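PDB 4NAR: putative uronate isomerase from Thermotoga maritima, which is related to lactate racemases and may interconvert the stereoisomers of a hydroxy acid, although its substrate remains uncertain. Local coordinates for residues K30-V35 against F142-F147. Sequence-based numbering, arbitrary orientation.
Sequences KKVLVV and FDAIFF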
loop_
_atom_site.group_PDB
_atom_site.type_symbol
_atom_site.label_atom_id
_atom_site.label_comp_id
_atom_site.label_asym_id
_atom_site.label_seq_id
_atom_site.Cartn_x
_atom_site.Cartn_y
_atom_site.Cartn_z
ATOM N N LYS A 30 24.285 11.656 15.340
ATOM C CA LYS A 30 25.213 10.542 15.234
ATOM C C LYS A 30 24.451 9.313 14.741
ATOM O O LYS A 30 24.899 8.656 13.810
ATOM C CB LYS A 30 25.982 10.280 16.543
ATOM C CG LYS A 30 25.290 10.781 17.792
ATOM C CD LYS A 30 26.221 10.787 19.009
ATOM C CE LYS A 30 26.454 9.385 19.567
ATOM N NZ LYS A 30 26.332 9.342 21.061
ATOM N N LYS A 31 23.286 9.048 15.336
ATOM C CA LYS A 31 22.437 7.901 14.989
ATOM C C LYS A 31 21.109 8.355 14.356
ATOM O O LYS A 31 20.334 9.103 14.971
ATOM C CB LYS A 31 22.136 7.076 16.246
ATOM C CG LYS A 31 22.945 5.802 16.430
ATOM C CD LYS A 31 21.979 4.626 16.604
ATOM C CE LYS A 31 22.451 3.602 17.630
ATOM N NZ LYS A 31 21.412 2.525 17.788
ATOM N N VAL A 32 20.842 7.875 13.143
ATOM C CA VAL A 32 19.654 8.246 12.384
ATOM C C VAL A 32 18.934 6.992 11.857
ATOM O O VAL A 32 19.572 5.976 11.578
ATOM C CB VAL A 32 20.072 9.164 11.209
ATOM C CG1 VAL A 32 19.389 8.787 9.903
ATOM C CG2 VAL A 32 19.851 10.628 11.558
ATOM N N LEU A 33 17.607 7.053 11.737
ATOM C CA LEU A 33 16.840 5.954 11.146
ATOM C C LEU A 33 16.032 6.445 9.953
ATOM O O LEU A 33 15.312 7.461 10.045
ATOM C CB LEU A 33 15.895 5.318 12.178
ATOM C CG LEU A 33 14.945 4.198 11.711
ATOM C CD1 LEU A 33 15.719 2.992 11.183
ATOM C CD2 LEU A 33 13.997 3.763 12.823
ATOM N N VAL A 34 16.142 5.725 8.836
ATOM C CA VAL A 34 15.334 6.030 7.665
ATOM C C VAL A 34 14.375 4.884 7.383
ATOM O O VAL A 34 14.792 3.765 7.049
ATOM C CB VAL A 34 16.193 6.348 6.403
ATOM C CG1 VAL A 34 15.293 6.587 5.178
ATOM C CG2 VAL A 34 17.083 7.554 6.654
ATOM N N VAL A 35 13.084 5.174 7.531
ATOM C CA VAL A 35 12.016 4.238 7.203
ATOM C C VAL A 35 11.555 4.537 5.767
ATOM O O VAL A 35 11.228 5.690 5.439
ATOM C CB VAL A 35 10.844 4.346 8.226
ATOM C CG1 VAL A 35 9.728 3.377 7.876
ATOM C CG2 VAL A 35 11.344 4.072 9.656
ATOM N N PHE A 142 17.644 6.958 18.658
ATOM C CA PHE A 142 17.878 7.724 17.433
ATOM C C PHE A 142 17.739 9.221 17.667
ATOM O O PHE A 142 16.928 9.660 18.480
ATOM C CB PHE A 142 16.972 7.266 16.281
ATOM C CG PHE A 142 17.336 5.913 15.735
ATOM C CD1 PHE A 142 18.529 5.732 15.032
ATOM C CD2 PHE A 142 16.501 4.814 15.947
ATOM C CE1 PHE A 142 18.892 4.472 14.544
ATOM C CE2 PHE A 142 16.850 3.539 15.458
ATOM C CZ PHE A 142 18.046 3.369 14.755
ATOM N N ASP A 143 18.547 10.003 16.960
ATOM C CA ASP A 143 18.464 11.453 17.068
ATOM C C ASP A 143 17.405 11.990 16.112
ATOM O O ASP A 143 16.803 13.038 16.357
ATOM C CB ASP A 143 19.823 12.092 16.777
ATOM C CG ASP A 143 20.864 11.749 17.828
ATOM O OD1 ASP A 143 21.971 11.299 17.439
ATOM O OD2 ASP A 143 20.571 11.930 19.038
ATOM N N ALA A 144 17.192 11.274 15.013
ATOM C CA ALA A 144 16.150 11.639 14.069
ATOM C C ALA A 144 15.671 10.408 13.330
ATOM O O ALA A 144 16.446 9.471 13.071
ATOM C CB ALA A 144 16.633 12.699 13.087
ATOM N N ILE A 145 14.379 10.408 13.017
ATOM C CA ILE A 145 13.788 9.353 12.220
ATOM C C ILE A 145 13.100 9.998 11.029
ATOM O O ILE A 145 12.248 10.880 11.192
ATOM C CB ILE A 145 12.767 8.553 13.016
ATOM C CG1 ILE A 145 13.394 8.060 14.322
ATOM C CG2 ILE A 145 12.278 7.374 12.180
ATOM C CD1 ILE A 145 12.502 7.113 15.116
ATOM N N PHE A 146 13.473 9.554 9.833
ATOM C CA PHE A 146 12.965 10.130 8.601
ATOM C C PHE A 146 12.101 9.102 7.923
ATOM O O PHE A 146 12.556 8.009 7.608
ATOM C CB PHE A 146 14.133 10.489 7.693
ATOM C CG PHE A 146 15.143 11.384 8.352
ATOM C CD1 PHE A 146 16.288 10.853 8.922
ATOM C CD2 PHE A 146 14.937 12.764 8.415
ATOM C CE1 PHE A 146 17.227 11.681 9.539
ATOM C CE2 PHE A 146 15.862 13.593 9.030
ATOM C CZ PHE A 146 17.014 13.051 9.590
ATOM N N PHE A 147 10.843 9.437 7.715
ATOM C CA PHE A 147 9.946 8.524 7.040
ATOM C C PHE A 147 9.730 9.048 5.612
ATOM O O PHE A 147 9.050 10.064 5.415
ATOM C CB PHE A 147 8.598 8.468 7.760
ATOM C CG PHE A 147 8.665 7.986 9.192
ATOM C CD1 PHE A 147 8.319 6.672 9.517
ATOM C CD2 PHE A 147 9.032 8.859 10.230
ATOM C CE1 PHE A 147 8.352 6.225 10.854
ATOM C CE2 PHE A 147 9.069 8.425 11.558
ATOM C CZ PHE A 147 8.722 7.111 11.872
#
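Leu-33 lays its CB over the centre of the Phe-142 ring, 3.6 Å from the ring centroid and 1° off the normal, a CH-pi contact added to the backbone bonds of a parallel strand pair. With CG of Phe-142 anti to its carbonyl carbon (chi1 -71°), the ring reaches across to the neighbouring strand. Lys-31 crosses this ring obliquely, its CD 3.7 Å from Phe-142 CE1; its ammonium makes an off-centre cation-pi contact there and a salt bridge with Asp-141. An alanine in place of Phe-142 would probably leave Leu-33 CB without its aromatic cover and the Lys-31 chain freer to turn. Asp-143 OD1 accepts Lys-30 N at 3.1 Å, on its anti side and 24° out of the carboxylate plane, and Lys-31 N weakly, tying the backbone where strand 31-36 begins. Leu-33 then gives its N to Ala-144 O and takes Phe-146 N on its O (2.8 Å), bonding to both neighbours of Ile-145 in the usual parallel pattern. On the opposite face, Phe-146 turns its ring edge to Val-32 CG2, at 3.5 Å from CE1. Within the lactate racemase N-terminal domain, these adjacent strands are flanked by 63-68 and 217-227, while helix 45-58 packs against Phe-146.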